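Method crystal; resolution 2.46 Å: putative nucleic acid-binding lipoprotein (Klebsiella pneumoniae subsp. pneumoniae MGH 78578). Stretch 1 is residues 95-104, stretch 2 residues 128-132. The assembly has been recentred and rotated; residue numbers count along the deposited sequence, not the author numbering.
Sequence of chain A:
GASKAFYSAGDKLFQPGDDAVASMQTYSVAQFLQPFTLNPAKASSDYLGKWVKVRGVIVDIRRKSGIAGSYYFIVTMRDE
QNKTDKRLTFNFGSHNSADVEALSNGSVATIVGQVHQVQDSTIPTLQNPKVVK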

ATOM      1  N   HIS A  95      15.242   4.342  -1.698  1.00 32.01           N
ATOM      2  CA  HIS A  95      15.985   3.668  -0.641  1.00 33.61           C
ATOM      3  C   HIS A  95      15.404   2.293  -0.296  1.00 34.08           C
ATOM      4  O   HIS A  95      16.003   1.556   0.473  1.00 33.54           O
ATOM      5  N   ASN A  96      14.255   1.945  -0.860  1.00 34.75           N
ATOM      6  CA  ASN A  96      13.668   0.667  -0.546  1.00 36.43           C
ATOM      7  C   ASN A  96      13.523  -0.163  -1.806  1.00 37.00           C
ATOM      8  O   ASN A  96      12.542  -0.891  -1.988  1.00 38.13           O
ATOM      9  N   SER A  97      14.524  -0.085  -2.676  1.00 36.40           N
ATOM     10  CA  SER A  97      14.459  -0.821  -3.903  1.00 36.18           C
ATOM     11  C   SER A  97      14.643  -2.317  -3.649  1.00 36.49           C
ATOM     12  O   SER A  97      14.127  -3.128  -4.413  1.00 37.71           O
ATOM     13  N   ALA A  98      15.344  -2.697  -2.592  1.00 35.70           N
ATOM     14  CA  ALA A  98      15.465  -4.130  -2.244  1.00 35.96           C
ATOM     15  C   ALA A  98      14.079  -4.777  -2.048  1.00 35.75           C
ATOM     16  O   ALA A  98      13.821  -5.895  -2.523  1.00 35.65           O
ATOM     17  N   ASP A  99      13.179  -4.094  -1.357  1.00 34.87           N
ATOM     18  CA  ASP A  99      11.886  -4.698  -1.124  1.00 35.04           C
ATOM     19  C   ASP A  99      11.140  -4.844  -2.435  1.00 34.44           C
ATOM     20  O   ASP A  99      10.506  -5.886  -2.682  1.00 34.23           O
ATOM     21  N   VAL A 100      11.218  -3.795  -3.266  1.00 33.12           N
ATOM     22  CA  VAL A 100      10.498  -3.766  -4.530  1.00 31.93           C
ATOM     23  C   VAL A 100      10.993  -4.867  -5.458  1.00 32.07           C
ATOM     24  O   VAL A 100      10.201  -5.518  -6.119  1.00 31.86           O
ATOM     25  N   GLU A 101      12.299  -5.090  -5.462  1.00 31.95           N
ATOM     26  CA  GLU A 101      12.908  -6.092  -6.319  1.00 33.44           C
ATOM     27  C   GLU A 101      12.651  -7.537  -5.901  1.00 33.72           C
ATOM     28  O   GLU A 101      12.998  -8.469  -6.639  1.00 34.71           O
ATOM     29  N   ALA A 102      12.023  -7.734  -4.752  1.00 32.90           N
ATOM     30  CA  ALA A 102      11.741  -9.086  -4.256  1.00 32.98           C
ATOM     31  C   ALA A 102      10.282  -9.438  -4.488  1.00 32.08           C
ATOM     32  O   ALA A 102       9.857 -10.541  -4.226  1.00 33.69           O
ATOM     33  N   LEU A 103       9.482  -8.471  -4.892  1.00 31.74           N
ATOM     34  CA  LEU A 103       8.098  -8.763  -5.214  1.00 30.54           C
ATOM     35  C   LEU A 103       8.009  -9.359  -6.610  1.00 30.03           C
ATOM     36  O   LEU A 103       8.997  -9.398  -7.360  1.00 30.42           O
ATOM     37  N   SER A 104       6.826  -9.846  -6.943  1.00 30.86           N
ATOM     38  CA  SER A 104       6.576 -10.440  -8.255  1.00 30.58           C
ATOM     39  C   SER A 104       5.100 -10.255  -8.700  1.00 29.79           C
ATOM     40  O   SER A 104       4.182 -10.476  -7.936  1.00 28.91           O
ATOM     41  N   ASN A 128       5.797   5.177   2.608  1.00 31.23           N
ATOM     42  CA  ASN A 128       6.857   4.551   3.467  1.00 32.94           C
ATOM     43  C   ASN A 128       6.665   3.063   3.706  1.00 31.89           C
ATOM     44  O   ASN A 128       6.758   2.594   4.801  1.00 31.67           O
ATOM     45  N   PRO A 129       6.393   2.318   2.648  1.00 31.19           N
ATOM     46  CA  PRO A 129       6.020   0.957   2.871  1.00 31.46           C
ATOM     47  C   PRO A 129       7.114   0.030   3.212  1.00 31.98           C
ATOM     48  O   PRO A 129       8.278   0.319   2.941  1.00 32.98           O
ATOM     49  N   LYS A 130       6.719  -1.131   3.718  1.00 32.89           N
ATOM     50  CA  LYS A 130       7.669  -2.181   4.108  1.00 35.43           C
ATOM     51  C   LYS A 130       7.066  -3.537   3.732  1.00 33.81           C
ATOM     52  O   LYS A 130       5.943  -3.864   4.150  1.00 31.03           O
ATOM     53  N   VAL A 131       7.769  -4.298   2.899  1.00 32.67           N
ATOM     54  CA  VAL A 131       7.263  -5.601   2.529  1.00 32.99           C
ATOM     55  C   VAL A 131       7.503  -6.568   3.684  1.00 34.49           C
ATOM     56  O   VAL A 131       8.620  -6.711   4.142  1.00 35.07           O
ATOM     57  N   VAL A 132       6.440  -7.203   4.162  1.00 36.97           N
ATOM     58  CA  VAL A 132       6.503  -8.109   5.304  1.00 39.27           C
ATOM     59  C   VAL A 132       6.818  -9.501   4.816  1.00 41.22           C
ATOM     60  O   VAL A 132       7.796 -10.100   5.252  1.00 42.68           O
TER

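This is a small, mixed contact in which an N-cap asparagine and a helical aspartate set their side chains against the backbone of a strand, with an apolar touch at one end; it buries 241 Å², both sides summed. The backbones come closest at Asp99 and Val131, whose CA atoms lie 6.0 Å apart, and these two residues also give up the most surface to the contact.

Asp99 points toward the strand in the m rotamer, chi1 -86°, which brings its carboxylate to the strand backbone. OD2 of Asp99 accepts a hydrogen bond from N of Val131 at 2.9 Å, and the N-H...O angle of 170° makes it nearly straight. An aspartate suits this place because its short side chain spans the gap and offers an acceptor to a peptide NH. The same OD2 of Asp99 takes a second hydrogen bond, 3.1 Å long, from ND2 of Asn96 within its own stretch.

Asn96 occupies the N-cap position and also points toward the strand, with chi1 t at -155°. Its amide donates to Asp99, and the same ND2 of Asn96 lies 3.0 Å from the carbonyl O of Pro129. The CA-to-CB bond of Pro129 runs sideways, and the nearest approach belongs to its carbonyl.

Val131, in the t rotamer, has its CA-to-CB bond toward the other stretch. A compact, branched apolar residue can meet a neighbour here without seeking a polar partner: its CG2 lies 4.0 Å from CD2 of Leu103, an apolar contact beyond the polar cluster. The CA-to-CB bond of Leu103 runs sideways, yet leucine is long enough that, in its m,t conformation, the end of the side chain comes nearer the valine.

Lys130 points away, as alternation along a strand would lead one to expect. Its extended side chain, all t, has NZ hydrogen-bonded elsewhere in the structure, while its CA lies 3.7 Å from OD2 of Asp99.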

ATOM      1  CB  HIS A  95      16.028   4.539   0.623  1.00 32.85           C
ATOM      2  CG  HIS A  95      14.678   4.868   1.152  1.00 32.80           C
ATOM      3  ND1 HIS A  95      14.179   4.305   2.307  1.00 34.50           N
ATOM      4  CD2 HIS A  95      13.699   5.662   0.664  1.00 32.11           C
ATOM      5  CE1 HIS A  95      12.949   4.748   2.513  1.00 33.67           C
ATOM      6  NE2 HIS A  95      12.638   5.574   1.532  1.00 32.87           N
ATOM      7  CB  ASN A  96      12.336   0.823   0.231  1.00 37.28           C
ATOM      8  CG  ASN A  96      12.028  -0.411   1.072  1.00 39.14           C
ATOM      9  OD1 ASN A  96      12.868  -1.349   1.146  1.00 41.24           O
ATOM     10  ND2 ASN A  96      10.833  -0.459   1.687  1.00 38.92           N
ATOM     11  CB  SER A  97      15.418  -0.248  -4.967  1.00 35.73           C
ATOM     12  OG  SER A  97      16.748  -0.449  -4.657  1.00 34.54           O
ATOM     13  CB  ALA A  98      16.294  -4.320  -0.993  1.00 34.68           C
ATOM     14  CB  ASP A  99      11.021  -3.866  -0.192  1.00 36.91           C
ATOM     15  CG  ASP A  99      11.246  -4.139   1.292  1.00 37.85           C
ATOM     16  OD1 ASP A  99      12.141  -4.924   1.675  1.00 37.93           O
ATOM     17  OD2 ASP A  99      10.475  -3.503   2.072  1.00 39.36           O
ATOM     18  CB  VAL A 100      10.589  -2.400  -5.222  1.00 30.82           C
ATOM     19  CG1 VAL A 100       9.867  -2.428  -6.576  1.00 28.94           C
ATOM     20  CG2 VAL A 100       9.991  -1.310  -4.327  1.00 30.92           C
ATOM     21  CB  GLU A 101      14.393  -5.817  -6.438  1.00 33.54           C
ATOM     22  CG  GLU A 101      14.626  -4.574  -7.281  1.00 35.37           C
ATOM     23  CD  GLU A 101      16.078  -4.215  -7.531  1.00 36.59           C
ATOM     24  OE1 GLU A 101      16.946  -5.081  -7.274  1.00 39.32           O
ATOM     25  OE2 GLU A 101      16.338  -3.064  -8.017  1.00 39.41           O
ATOM     26  CB  ALA A 102      12.072  -9.197  -2.731  1.00 32.00           C
ATOM     27  CB  LEU A 103       7.300  -7.492  -5.199  1.00 30.58           C
ATOM     28  CG  LEU A 103       7.140  -6.822  -3.845  1.00 30.62           C
ATOM     29  CD1 LEU A 103       6.403  -5.482  -4.055  1.00 28.52           C
ATOM     30  CD2 LEU A 103       6.409  -7.754  -2.902  1.00 27.17           C
ATOM     31  CB  SER A 104       6.970 -11.898  -8.202  1.00 32.16           C
ATOM     32  OG  SER A 104       6.788 -12.460  -9.472  1.00 36.26           O
ATOM     33  CB  ASN A 128       6.966   5.274   4.784  1.00 35.56           C
ATOM     34  CG  ASN A 128       7.303   6.730   4.595  1.00 40.81           C
ATOM     35  OD1 ASN A 128       8.286   7.078   3.902  1.00 45.27           O
ATOM     36  ND2 ASN A 128       6.492   7.618   5.204  1.00 44.39           N
ATOM     37  CB  PRO A 129       5.401   0.528   1.531  1.00 30.93           C
ATOM     38  CG  PRO A 129       5.465   1.682   0.660  1.00 31.77           C
ATOM     39  CD  PRO A 129       6.358   2.684   1.232  1.00 31.30           C
ATOM     40  CB  LYS A 130       7.939  -2.097   5.612  1.00 36.69           C
ATOM     41  CG  LYS A 130       9.020  -3.014   6.136  1.00 39.77           C
ATOM     42  CD  LYS A 130       8.971  -3.102   7.724  1.00 40.13           C
ATOM     43  CE  LYS A 130      10.116  -3.901   8.396  1.00 41.17           C
ATOM     44  NZ  LYS A 130       9.969  -3.793   9.960  1.00 42.34           N
ATOM     45  CB  VAL A 131       7.891  -6.138   1.235  1.00 32.14           C
ATOM     46  CG1 VAL A 131       7.463  -7.639   1.010  1.00 29.03           C
ATOM     47  CG2 VAL A 131       7.500  -5.248   0.035  1.00 28.07           C
ATOM     48  CB  VAL A 132       5.163  -8.139   6.050  1.00 40.12           C
ATOM     49  CG1 VAL A 132       5.213  -9.156   7.187  1.00 39.32           C
ATOM     50  CG2 VAL A 132       4.807  -6.730   6.545  1.00 40.02           C
TER